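Local coordinates for protein polyketide synthase (Synechococcus sp., PDB 4GOX) that probably transfers a sulfuryl group from the donor PAPS to an intermediate of hydrocarbon biosynthesis, serving as the sulfotransferase domain of an olefin synthase, at residues A[211-216]-A[273-278]; A[155-160]-A[298-303]; A[49-54]-A[81-86]; A[24-29]-A[123-128]. All coordinates share one frame; numbering follows the deposited sequence.

Contact 1. Residues A[211-216]-A[273-278]; sequences VIYEDL and ALADKW. With A3P (adenosine-3'-5'-diphosphate), chain B.
Glu214 and Ala275 bring their backbones together, CA to CA 5.0 Å, where the first turn of helix 213-218, at the tip of strand 208-212 in this P-loop-type sulfotransferase fold, meets a loop turn that helps to line the nucleotide pocket. Tyr213 has CG anti to its backbone N (chi1 166°), which sends the ring past Ala275, CE2 lying 3.8 Å from CA of that residue. Its hydroxyl donates to N3 of the bound adenosine-3'-5'-diphosphate, OH to N3 2.7 Å, with N3 near the ring plane at its edge. Leu274 packs beside this bond, its CD1 3.6 Å from C4 of the adenine, an apolar branch suited to a flat base. A phenylalanine in place of Tyr213 would probably leave N3 without its donor and weaken the hold on the base. Alanine suits position 275 because the backbones are close: CB of Ala275 rests 4.1 Å from CA of Glu214. The Glu214 chain bends at chi2 (70°) and offers its carboxylate to Tyr300 OH and His157 N, while Trp278 stacks on the His157 ring. One water donates to both sides, 2.7 Å from Glu214 OE2 and 2.7 Å from Ala275 O.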
# COMPACT_ATOMS: atom_id res chain seq x y z
N VAL A 211 -2.07 -9.66 6.87
CA VAL A 211 -0.83 -10.34 6.49
C VAL A 211 0.23 -9.86 7.47
O VAL A 211 0.47 -8.65 7.60
CB VAL A 211 -0.40 -10.03 5.02
CG1 VAL A 211 0.95 -10.65 4.71
CG2 VAL A 211 -1.45 -10.54 4.03
N ILE A 212 0.86 -10.79 8.16
CA ILE A 212 1.92 -10.49 9.11
C ILE A 212 3.25 -10.51 8.37
O ILE A 212 3.68 -11.56 7.89
CB ILE A 212 1.89 -11.48 10.30
CG1 ILE A 212 0.48 -11.50 10.97
CG2 ILE A 212 3.00 -11.18 11.29
CD1 ILE A 212 -0.05 -10.09 11.56
N TYR A 213 3.91 -9.33 8.29
CA TYR A 213 5.21 -9.16 7.63
C TYR A 213 6.21 -10.25 8.06
O TYR A 213 6.89 -10.80 7.19
CB TYR A 213 5.79 -7.77 7.93
CG TYR A 213 7.25 -7.65 7.59
CD1 TYR A 213 7.66 -7.37 6.28
CD2 TYR A 213 8.23 -7.85 8.56
CE1 TYR A 213 9.01 -7.28 5.96
CE2 TYR A 213 9.58 -7.76 8.24
CZ TYR A 213 9.97 -7.47 6.94
OH TYR A 213 11.30 -7.38 6.64
N GLU A 214 6.28 -10.56 9.38
CA GLU A 214 7.17 -11.58 9.95
C GLU A 214 6.87 -12.94 9.34
O GLU A 214 7.81 -13.65 9.02
CB GLU A 214 7.08 -11.64 11.51
CG GLU A 214 7.61 -10.40 12.23
CD GLU A 214 6.82 -9.10 12.12
OE1 GLU A 214 5.66 -9.13 11.64
OE2 GLU A 214 7.36 -8.05 12.51
N ASP A 215 5.58 -13.28 9.11
CA ASP A 215 5.23 -14.55 8.45
C ASP A 215 5.61 -14.49 6.95
O ASP A 215 6.07 -15.46 6.39
CB ASP A 215 3.72 -14.85 8.60
CG ASP A 215 3.21 -15.11 10.01
OD1 ASP A 215 1.96 -15.11 10.20
OD2 ASP A 215 4.05 -15.32 10.92
N LEU A 216 5.37 -13.34 6.29
CA LEU A 216 5.68 -13.17 4.88
C LEU A 216 7.17 -13.42 4.61
O LEU A 216 7.50 -14.10 3.66
CB LEU A 216 5.25 -11.76 4.43
CG LEU A 216 5.59 -11.29 3.00
CD1 LEU A 216 4.90 -12.15 1.93
CD2 LEU A 216 5.24 -9.80 2.83
N ALA A 273 15.99 -12.27 8.02
CA ALA A 273 16.67 -11.62 9.14
C ALA A 273 16.03 -10.26 9.50
O ALA A 273 16.04 -9.88 10.67
CB ALA A 273 18.15 -11.45 8.83
N LEU A 274 15.46 -9.56 8.50
CA LEU A 274 14.80 -8.26 8.73
C LEU A 274 13.56 -8.34 9.61
O LEU A 274 13.21 -7.35 10.25
CB LEU A 274 14.55 -7.48 7.42
CG LEU A 274 15.80 -7.11 6.61
CD1 LEU A 274 15.43 -6.70 5.22
CD2 LEU A 274 16.60 -5.99 7.28
N ALA A 275 12.93 -9.54 9.69
CA ALA A 275 11.78 -9.79 10.56
C ALA A 275 12.20 -9.68 12.03
O ALA A 275 11.54 -9.00 12.80
CB ALA A 275 11.21 -11.18 10.31
N ASP A 276 13.35 -10.29 12.39
CA ASP A 276 13.89 -10.32 13.75
C ASP A 276 14.62 -9.05 14.22
O ASP A 276 15.34 -9.09 15.21
CB ASP A 276 14.73 -11.60 13.96
CG ASP A 276 13.95 -12.89 13.75
OD1 ASP A 276 14.39 -13.72 12.93
OD2 ASP A 276 12.89 -13.06 14.40
N LYS A 277 14.40 -7.91 13.52
CA LYS A 277 14.97 -6.60 13.88
C LYS A 277 14.41 -6.11 15.24
O LYS A 277 15.19 -5.63 16.08
CB LYS A 277 14.68 -5.56 12.78
CG LYS A 277 15.89 -4.70 12.41
CD LYS A 277 16.81 -5.38 11.39
CE LYS A 277 18.01 -4.53 11.07
NZ LYS A 277 18.84 -5.13 9.99
N TRP A 278 13.08 -6.30 15.48
CA TRP A 278 12.36 -5.94 16.71
C TRP A 278 12.96 -6.53 17.99
O TRP A 278 12.57 -6.10 19.08
CB TRP A 278 10.88 -6.33 16.62
CG TRP A 278 10.61 -7.80 16.46
CD1 TRP A 278 10.31 -8.45 15.30
CD2 TRP A 278 10.45 -8.76 17.52
NE1 TRP A 278 10.07 -9.78 15.55
CE2 TRP A 278 10.15 -10.00 16.91
CE3 TRP A 278 10.58 -8.71 18.92
CZ2 TRP A 278 10.00 -11.19 17.65
CZ3 TRP A 278 10.44 -9.89 19.65
CH2 TRP A 278 10.16 -11.11 19.01
P1 A3P B . 14.34 -0.98 6.60
O1P A3P B . 14.32 0.31 7.38
O2P A3P B . 15.06 -0.82 5.27
O3P A3P B . 14.66 -2.22 7.39
P2 A3P B . 7.88 -0.14 3.39
O4P A3P B . 6.46 -0.40 3.81
O5P A3P B . 8.42 1.23 3.66
O6P A3P B . 8.17 -0.66 2.00
O5' A3P B . 8.79 -1.08 4.31
C5' A3P B . 10.21 -0.91 4.37
C4' A3P B . 10.83 -2.12 5.06
O4' A3P B . 10.56 -3.33 4.37
C3' A3P B . 12.35 -2.09 5.15
O3' A3P B . 12.79 -1.24 6.21
C2' A3P B . 12.70 -3.55 5.35
O2' A3P B . 12.77 -3.91 6.73
C1' A3P B . 11.56 -4.30 4.70
N9 A3P B . 12.10 -4.92 3.46
C8 A3P B . 12.42 -4.25 2.32
N7 A3P B . 12.94 -5.09 1.40
C5 A3P B . 12.95 -6.31 1.95
C6 A3P B . 13.41 -7.65 1.52
N6 A3P B . 13.90 -7.80 0.28
N1 A3P B . 13.26 -8.69 2.38
C2 A3P B . 12.73 -8.53 3.62
N3 A3P B . 12.33 -7.33 4.10
C4 A3P B . 12.41 -6.21 3.32
O HOH W 1 9.85 -7.09 11.89

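Contact 2. Residues A[155-160]-A[298-303]; sequences VRHPYA and FAYDLP. With A3P (adenosine-3'-5'-diphosphate), chain B.
His157 and Tyr300 form an offset edge-to-face pair, the imidazole turning its edge to the phenol face with centroids 4.9 Å apart and planes at 64°. The backbone joins in, for His157 CA sits over the same ring as a CH-pi contact, 3.7 Å from the Tyr300 centroid. CG of His157 is anti to its backbone N (chi1 -164°), which directs the imidazole along the C-terminal segment. There NE2 donates to Asp301 O at 2.9 Å, an almost straight bond in the ring plane, while ND1 accepts from Tyr159 N at 3.1 Å and N-caps helix 158-167. Histidine suits the place: one nitrogen donates, the other accepts, and together they fix the ring's rotation. Next to this pair Val155 lays CG1 over the face of Phe298, 3.8 Å from its centroid, and the same methyl meets the edge of Tyr300. Leu302 rests CD2 against both His157 CE1 (3.6 Å) and Pro158 CG (3.8 Å). Arg156 points away, extended toward the nucleotide, where NH1 and NH2 bond weakly to O2'; stronger partners are Leu274 O and Arg34 O. The two segments run in nearly the same direction, the C-terminal one starting at the Schellman motif that ends helix 289-297. Helix 181-202 covers Val155, Pro158 and Phe298, Ile212 of strand 208-212 touches Val155 and Tyr300, and helix 289-297 packs on Leu302.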
# COMPACT_ATOMS: atom_id res chain seq x y z
N VAL A 155 0.82 -6.02 8.28
CA VAL A 155 1.19 -5.60 9.63
C VAL A 155 2.60 -6.02 9.96
O VAL A 155 2.98 -7.16 9.67
CB VAL A 155 0.20 -6.08 10.74
CG1 VAL A 155 0.45 -5.35 12.06
CG2 VAL A 155 -1.26 -5.90 10.32
N ARG A 156 3.35 -5.12 10.62
CA ARG A 156 4.71 -5.37 11.12
C ARG A 156 4.77 -5.00 12.59
O ARG A 156 3.96 -4.19 13.06
CB ARG A 156 5.78 -4.63 10.30
CG ARG A 156 7.22 -5.08 10.63
CD ARG A 156 8.23 -4.37 9.75
NE ARG A 156 9.58 -4.88 9.96
CZ ARG A 156 10.66 -4.34 9.41
NH1 ARG A 156 10.57 -3.25 8.67
NH2 ARG A 156 11.86 -4.87 9.64
N HIS A 157 5.69 -5.63 13.33
CA HIS A 157 5.91 -5.44 14.76
C HIS A 157 6.10 -3.95 15.06
O HIS A 157 6.83 -3.31 14.30
CB HIS A 157 7.15 -6.24 15.20
CG HIS A 157 7.23 -6.42 16.69
ND1 HIS A 157 7.57 -5.37 17.52
CD2 HIS A 157 6.97 -7.51 17.44
CE1 HIS A 157 7.52 -5.86 18.75
NE2 HIS A 157 7.17 -7.15 18.75
N PRO A 158 5.39 -3.35 16.08
CA PRO A 158 5.56 -1.90 16.34
C PRO A 158 7.03 -1.47 16.54
O PRO A 158 7.41 -0.43 16.00
CB PRO A 158 4.72 -1.67 17.62
CG PRO A 158 4.57 -3.03 18.26
CD PRO A 158 4.46 -3.96 17.05
N TYR A 159 7.86 -2.29 17.26
CA TYR A 159 9.28 -2.02 17.53
C TYR A 159 10.08 -1.89 16.25
O TYR A 159 10.92 -1.00 16.16
CB TYR A 159 9.94 -3.13 18.39
CG TYR A 159 9.61 -3.13 19.87
CD1 TYR A 159 8.67 -2.26 20.40
CD2 TYR A 159 10.26 -4.00 20.75
CE1 TYR A 159 8.39 -2.23 21.76
CE2 TYR A 159 9.98 -3.98 22.11
CZ TYR A 159 9.04 -3.10 22.62
OH TYR A 159 8.75 -3.08 23.96
N ALA A 160 9.84 -2.81 15.28
CA ALA A 160 10.54 -2.80 13.99
C ALA A 160 10.17 -1.59 13.17
O ALA A 160 11.05 -0.95 12.62
CB ALA A 160 10.25 -4.07 13.22
N PHE A 298 -2.61 -8.49 17.10
CA PHE A 298 -1.86 -9.14 16.02
C PHE A 298 -0.93 -10.23 16.49
O PHE A 298 -0.10 -10.67 15.71
CB PHE A 298 -1.07 -8.12 15.19
CG PHE A 298 -1.88 -6.97 14.68
CD1 PHE A 298 -2.95 -7.19 13.81
CD2 PHE A 298 -1.58 -5.67 15.05
CE1 PHE A 298 -3.72 -6.12 13.34
CE2 PHE A 298 -2.34 -4.60 14.56
CZ PHE A 298 -3.41 -4.84 13.73
N ALA A 299 -1.08 -10.66 17.76
CA ALA A 299 -0.28 -11.72 18.41
C ALA A 299 1.22 -11.40 18.59
O ALA A 299 2.01 -12.32 18.80
CB ALA A 299 -0.48 -13.07 17.72
N TYR A 300 1.62 -10.11 18.58
CA TYR A 300 3.01 -9.73 18.82
C TYR A 300 3.38 -9.78 20.29
O TYR A 300 2.54 -9.49 21.14
CB TYR A 300 3.29 -8.32 18.31
CG TYR A 300 3.31 -8.22 16.80
CD1 TYR A 300 4.23 -8.96 16.05
CD2 TYR A 300 2.45 -7.37 16.13
CE1 TYR A 300 4.28 -8.82 14.66
CE2 TYR A 300 2.49 -7.23 14.75
CZ TYR A 300 3.41 -7.97 14.02
OH TYR A 300 3.42 -7.85 12.65
N ASP A 301 4.66 -10.07 20.58
CA ASP A 301 5.25 -10.16 21.92
C ASP A 301 6.04 -8.86 22.21
O ASP A 301 6.81 -8.40 21.35
CB ASP A 301 6.18 -11.38 21.99
CG ASP A 301 6.62 -11.79 23.38
OD1 ASP A 301 5.76 -11.83 24.30
OD2 ASP A 301 7.82 -12.14 23.54
N LEU A 302 5.80 -8.25 23.39
CA LEU A 302 6.42 -6.97 23.78
C LEU A 302 7.20 -7.06 25.12
O LEU A 302 6.59 -7.03 26.20
CB LEU A 302 5.36 -5.83 23.83
CG LEU A 302 4.40 -5.73 22.63
CD1 LEU A 302 3.20 -4.93 22.98
CD2 LEU A 302 5.09 -5.18 21.38
N PRO A 303 8.56 -7.14 25.07
CA PRO A 303 9.33 -7.23 26.33
C PRO A 303 9.54 -5.90 27.05
O PRO A 303 10.02 -4.91 26.48
CB PRO A 303 10.65 -7.88 25.89
CG PRO A 303 10.79 -7.55 24.44
CD PRO A 303 9.44 -7.18 23.88
P1 A3P B . 14.34 -0.98 6.60
O1P A3P B . 14.32 0.31 7.38
O2P A3P B . 15.06 -0.82 5.27
O3P A3P B . 14.66 -2.22 7.39
P2 A3P B . 7.88 -0.14 3.39
O4P A3P B . 6.46 -0.40 3.81
O5P A3P B . 8.42 1.23 3.66
O6P A3P B . 8.17 -0.66 2.00
O5' A3P B . 8.79 -1.08 4.31
C5' A3P B . 10.21 -0.91 4.37
C4' A3P B . 10.83 -2.12 5.06
O4' A3P B . 10.56 -3.33 4.37
C3' A3P B . 12.35 -2.09 5.15
O3' A3P B . 12.79 -1.24 6.21
C2' A3P B . 12.70 -3.55 5.35
O2' A3P B . 12.77 -3.91 6.73
C1' A3P B . 11.56 -4.30 4.70
N9 A3P B . 12.10 -4.92 3.46
C8 A3P B . 12.42 -4.25 2.32
N7 A3P B . 12.94 -5.09 1.40
C5 A3P B . 12.95 -6.31 1.95
C6 A3P B . 13.41 -7.65 1.52
N6 A3P B . 13.90 -7.80 0.28
N1 A3P B . 13.26 -8.69 2.38
C2 A3P B . 12.73 -8.53 3.62
N3 A3P B . 12.33 -7.33 4.10
C4 A3P B . 12.41 -6.21 3.32

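Contact 3. Residues A[49-54]-A[81-86]; sequences GLYSPP and QRALMD
Tyr51 is the first residue of 49-54 to meet helix 79-88, reaching from the short outer strand 50-51 of the parallel sheet to Ala83 and Asp86. With CG anti to the backbone N (chi1 -172°), its ring extends to the helix and lies almost in one plane with the Asp86 carboxylate, the two planes 4° apart. OD2 of Asp86 lies at the ring edge, 3.2 Å from Tyr51 CE1; the Tyr51 hydroxyl, OH, is 3.2 Å from both Asp86 OD2 and Ala83 O, and which of them takes its one proton is not settled. The ring also borders the methyl of Ala83, its CE2 4.2 Å from CB. Further along, Pro53 sets CB against Ala83 CB at 4.0 Å, a rigid ring against a small methyl, which lets the chain after the strand come close to the helix. Pro54 then places CG 3.9 Å from CG of Arg82, touching only the aliphatic start of that side chain; its charged end leads away to a salt bridge with Asp250. Leu248 packs on Tyr51, Arg82 and Asp86. A valine here in place of Tyr51 would probably open a gap beside Ala83 and leave Asp86 OD2 without its aromatic neighbour and the nearby hydroxyl. The chemistry is thus mixed: apolar proline and alanine surfaces give close packing, while the slightly positive ring-edge hydrogens and the hydroxyl probably steady the partly exposed Asp86 carboxylate.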
# COMPACT_ATOMS: atom_id res chain seq x y z
N GLY A 49 -1.35 -11.97 -13.68
CA GLY A 49 -2.77 -11.65 -13.53
C GLY A 49 -3.07 -10.47 -12.63
O GLY A 49 -4.23 -10.21 -12.33
N LEU A 50 -2.01 -9.77 -12.19
CA LEU A 50 -2.12 -8.61 -11.29
C LEU A 50 -1.32 -7.47 -11.87
O LEU A 50 -0.36 -7.69 -12.61
CB LEU A 50 -1.56 -8.93 -9.87
CG LEU A 50 -2.02 -10.21 -9.15
CD1 LEU A 50 -1.28 -10.39 -7.84
CD2 LEU A 50 -3.50 -10.17 -8.84
N TYR A 51 -1.73 -6.26 -11.54
CA TYR A 51 -0.98 -5.07 -11.92
C TYR A 51 -0.72 -4.31 -10.62
O TYR A 51 -1.65 -3.76 -10.02
CB TYR A 51 -1.71 -4.22 -12.98
CG TYR A 51 -0.80 -3.13 -13.46
CD1 TYR A 51 0.39 -3.43 -14.12
CD2 TYR A 51 -1.07 -1.79 -13.18
CE1 TYR A 51 1.28 -2.43 -14.50
CE2 TYR A 51 -0.19 -0.78 -13.55
CZ TYR A 51 0.98 -1.11 -14.23
OH TYR A 51 1.87 -0.15 -14.63
N SER A 52 0.56 -4.33 -10.17
CA SER A 52 1.01 -3.76 -8.90
C SER A 52 2.06 -2.66 -9.11
O SER A 52 3.26 -2.90 -8.92
CB SER A 52 1.55 -4.89 -8.02
OG SER A 52 1.63 -4.50 -6.66
N PRO A 53 1.65 -1.44 -9.50
CA PRO A 53 2.65 -0.40 -9.78
C PRO A 53 3.19 0.29 -8.54
O PRO A 53 2.64 0.08 -7.46
CB PRO A 53 1.85 0.59 -10.65
CG PRO A 53 0.46 0.48 -10.14
CD PRO A 53 0.27 -0.96 -9.79
N PRO A 54 4.19 1.20 -8.66
CA PRO A 54 4.59 2.02 -7.50
C PRO A 54 3.44 2.96 -7.11
O PRO A 54 2.53 3.18 -7.92
CB PRO A 54 5.80 2.80 -8.00
CG PRO A 54 5.72 2.78 -9.47
CD PRO A 54 4.95 1.58 -9.88
N GLN A 81 2.56 8.25 -13.10
CA GLN A 81 3.27 8.47 -14.37
C GLN A 81 3.90 7.14 -14.81
O GLN A 81 3.62 6.68 -15.92
CB GLN A 81 4.33 9.59 -14.25
CG GLN A 81 3.76 11.01 -14.30
CD GLN A 81 3.30 11.53 -12.93
OE1 GLN A 81 2.77 10.80 -12.08
NE2 GLN A 81 3.48 12.84 -12.69
N ARG A 82 4.64 6.47 -13.88
CA ARG A 82 5.30 5.18 -14.11
C ARG A 82 4.30 4.13 -14.57
O ARG A 82 4.56 3.44 -15.57
CB ARG A 82 6.08 4.75 -12.85
CG ARG A 82 7.07 3.60 -13.07
CD ARG A 82 8.26 4.00 -13.93
NE ARG A 82 8.97 2.85 -14.49
CZ ARG A 82 8.68 2.27 -15.65
NH1 ARG A 82 7.66 2.70 -16.38
NH2 ARG A 82 9.39 1.24 -16.08
N ALA A 83 3.12 4.05 -13.92
CA ALA A 83 2.04 3.14 -14.30
C ALA A 83 1.61 3.34 -15.77
O ALA A 83 1.52 2.37 -16.52
CB ALA A 83 0.83 3.33 -13.39
N LEU A 84 1.34 4.60 -16.15
CA LEU A 84 0.90 5.01 -17.49
C LEU A 84 1.94 4.68 -18.57
O LEU A 84 1.60 4.16 -19.63
CB LEU A 84 0.62 6.51 -17.48
CG LEU A 84 -0.57 7.02 -16.68
CD1 LEU A 84 -0.53 8.54 -16.61
CD2 LEU A 84 -1.89 6.51 -17.28
N MET A 85 3.23 5.00 -18.27
CA MET A 85 4.37 4.70 -19.11
C MET A 85 4.34 3.19 -19.40
O MET A 85 4.21 2.81 -20.56
CB MET A 85 5.67 5.05 -18.36
CG MET A 85 6.02 6.50 -18.40
SD MET A 85 7.58 6.81 -17.53
CE MET A 85 8.65 5.58 -18.24
N ASP A 86 4.36 2.33 -18.34
CA ASP A 86 4.31 0.87 -18.45
C ASP A 86 3.06 0.34 -19.15
O ASP A 86 3.20 -0.44 -20.10
CB ASP A 86 4.49 0.20 -17.07
CG ASP A 86 4.49 -1.31 -17.14
OD1 ASP A 86 5.48 -1.88 -17.66
OD2 ASP A 86 3.48 -1.92 -16.75

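Contact 4. Residues A[24-29]-A[123-128]; sequences NPIAFI and RLLIDK
Ala27 and Ile126 stand side by side in two parallel beta strands, one of the two ladders beside the middle strand, 26-30, of the five-stranded sulfotransferase sheet. The tight part is backbone: Ala27 N donates to Leu125 O at 3.0 Å, Asp127 N to Ala27 O at 2.9 Å, and Ile29 N to Asp127 O at 3.0 Å, the last from above the carbonyl plane. Around these bonds the side chains pack on both faces. On one, the small CB of Ala27 admits Ile126 CD1 at 3.7 Å, and Ile29 CG1 meets Ile126 CG2 at 3.8 Å. On the other, the Phe28 ring crosses Asp127, its CD1 3.6 Å from CB, while OD1 of the buried aspartate is gripped by the hydroxyls of Tyr113 and Tyr132. The loose end lies at the start of both segments, where Leu124 CD1 rests on CB of the exposed Pro25 at 3.8 Å. At the far end Lys128 lays CG 3.7 Å from CB of Ile29, then bends (chi2 -92°) to lead its amine to Glu55 and Thr38, close to the nucleotide. Helix 37-45 covers Ile29 and helix 109-119 packs on Ile26, Phe28 and Leu125; strand 149-155 flanks 26-30, and strand 50-51 flanks 124-129.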
# COMPACT_ATOMS: atom_id res chain seq x y z
N ASN A 24 -16.21 -3.15 -10.73
CA ASN A 24 -14.98 -3.85 -11.09
C ASN A 24 -14.05 -4.09 -9.92
O ASN A 24 -13.83 -3.18 -9.12
CB ASN A 24 -14.25 -3.13 -12.22
CG ASN A 24 -15.02 -3.12 -13.52
OD1 ASN A 24 -15.28 -4.16 -14.12
ND2 ASN A 24 -15.42 -1.93 -13.97
N PRO A 25 -13.47 -5.31 -9.81
CA PRO A 25 -12.55 -5.58 -8.69
C PRO A 25 -11.29 -4.71 -8.69
O PRO A 25 -10.81 -4.26 -9.73
CB PRO A 25 -12.23 -7.07 -8.83
CG PRO A 25 -12.49 -7.38 -10.27
CD PRO A 25 -13.63 -6.49 -10.68
N ILE A 26 -10.82 -4.41 -7.48
CA ILE A 26 -9.62 -3.61 -7.20
C ILE A 26 -9.15 -4.09 -5.85
O ILE A 26 -9.96 -4.51 -5.02
CB ILE A 26 -9.88 -2.06 -7.21
CG1 ILE A 26 -8.54 -1.27 -7.14
CG2 ILE A 26 -10.88 -1.60 -6.09
CD1 ILE A 26 -8.60 0.14 -7.33
N ALA A 27 -7.85 -4.00 -5.62
CA ALA A 27 -7.32 -4.36 -4.33
C ALA A 27 -6.36 -3.30 -3.84
O ALA A 27 -5.77 -2.58 -4.65
CB ALA A 27 -6.66 -5.74 -4.37
N PHE A 28 -6.23 -3.19 -2.52
CA PHE A 28 -5.31 -2.26 -1.90
C PHE A 28 -4.38 -3.00 -0.96
O PHE A 28 -4.83 -3.92 -0.27
CB PHE A 28 -6.08 -1.21 -1.06
CG PHE A 28 -6.95 -0.28 -1.86
CD1 PHE A 28 -6.48 0.95 -2.28
CD2 PHE A 28 -8.26 -0.64 -2.17
CE1 PHE A 28 -7.28 1.81 -3.04
CE2 PHE A 28 -9.06 0.21 -2.93
CZ PHE A 28 -8.57 1.43 -3.36
N ILE A 29 -3.14 -2.52 -0.84
CA ILE A 29 -2.19 -2.99 0.17
C ILE A 29 -2.11 -1.80 1.09
O ILE A 29 -1.66 -0.72 0.69
CB ILE A 29 -0.77 -3.41 -0.31
CG1 ILE A 29 -0.82 -4.59 -1.29
CG2 ILE A 29 0.11 -3.75 0.92
CD1 ILE A 29 0.48 -4.80 -2.04
N ARG A 123 -6.05 -7.87 -15.82
CA ARG A 123 -5.26 -7.87 -14.59
C ARG A 123 -5.92 -7.11 -13.45
O ARG A 123 -6.53 -6.07 -13.67
CB ARG A 123 -3.83 -7.34 -14.83
CG ARG A 123 -3.11 -8.06 -15.96
CD ARG A 123 -1.65 -7.69 -16.02
NE ARG A 123 -1.42 -6.45 -16.76
CZ ARG A 123 -0.26 -5.81 -16.76
NH1 ARG A 123 0.78 -6.27 -16.06
NH2 ARG A 123 -0.12 -4.69 -17.46
N LEU A 124 -5.77 -7.64 -12.23
CA LEU A 124 -6.31 -7.00 -11.04
C LEU A 124 -5.35 -5.92 -10.57
O LEU A 124 -4.23 -6.22 -10.16
CB LEU A 124 -6.60 -8.03 -9.94
CG LEU A 124 -7.02 -7.46 -8.57
CD1 LEU A 124 -8.40 -6.86 -8.62
CD2 LEU A 124 -6.93 -8.52 -7.49
N LEU A 125 -5.82 -4.67 -10.60
CA LEU A 125 -5.07 -3.51 -10.17
C LEU A 125 -4.94 -3.52 -8.64
O LEU A 125 -5.91 -3.75 -7.92
CB LEU A 125 -5.75 -2.22 -10.67
CG LEU A 125 -5.18 -0.88 -10.16
CD1 LEU A 125 -3.83 -0.58 -10.80
CD2 LEU A 125 -6.16 0.28 -10.46
N ILE A 126 -3.71 -3.31 -8.18
CA ILE A 126 -3.37 -3.26 -6.78
C ILE A 126 -2.83 -1.87 -6.50
O ILE A 126 -1.81 -1.49 -7.09
CB ILE A 126 -2.33 -4.34 -6.35
CG1 ILE A 126 -2.56 -5.78 -6.96
CG2 ILE A 126 -2.10 -4.34 -4.83
CD1 ILE A 126 -3.71 -6.64 -6.45
N ASP A 127 -3.48 -1.13 -5.58
CA ASP A 127 -3.03 0.18 -5.15
C ASP A 127 -2.37 -0.00 -3.79
O ASP A 127 -3.07 -0.19 -2.79
CB ASP A 127 -4.19 1.21 -5.08
CG ASP A 127 -3.80 2.62 -4.65
OD1 ASP A 127 -4.62 3.53 -4.80
OD2 ASP A 127 -2.65 2.81 -4.12
N LYS A 128 -1.03 0.05 -3.73
CA LYS A 128 -0.34 -0.07 -2.45
C LYS A 128 -0.17 1.33 -1.89
O LYS A 128 0.24 2.25 -2.62
CB LYS A 128 1.07 -0.71 -2.63
CG LYS A 128 1.83 -0.90 -1.30
CD LYS A 128 2.77 0.27 -0.92
CE LYS A 128 4.13 0.15 -1.57
NZ LYS A 128 5.18 0.93 -0.84

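The four contacts span one five-stranded parallel sheet, whose order is 50-51, 124-129, 26-30, 149-155, 208-212. Contacts 3 and 4 meet at the neighbouring strands 50-51 and 124-129, toward one end of that order, with centres about 11 Å apart, and Tyr51 bonds through its backbone to Ile126. Along the chain, contact 3 falls between the two halves of contact 4. Both close before contacts 1 and 2 open; contact 2 in turn encloses contact 1. The centres of these two are about 9 Å apart; backbone pairing of Val155 with Val211 and Tyr213 links them, and both touch the nucleotide. Contact 3 stands across the chain's centre from contact 2, about 32 Å between centres, on the far edge strand.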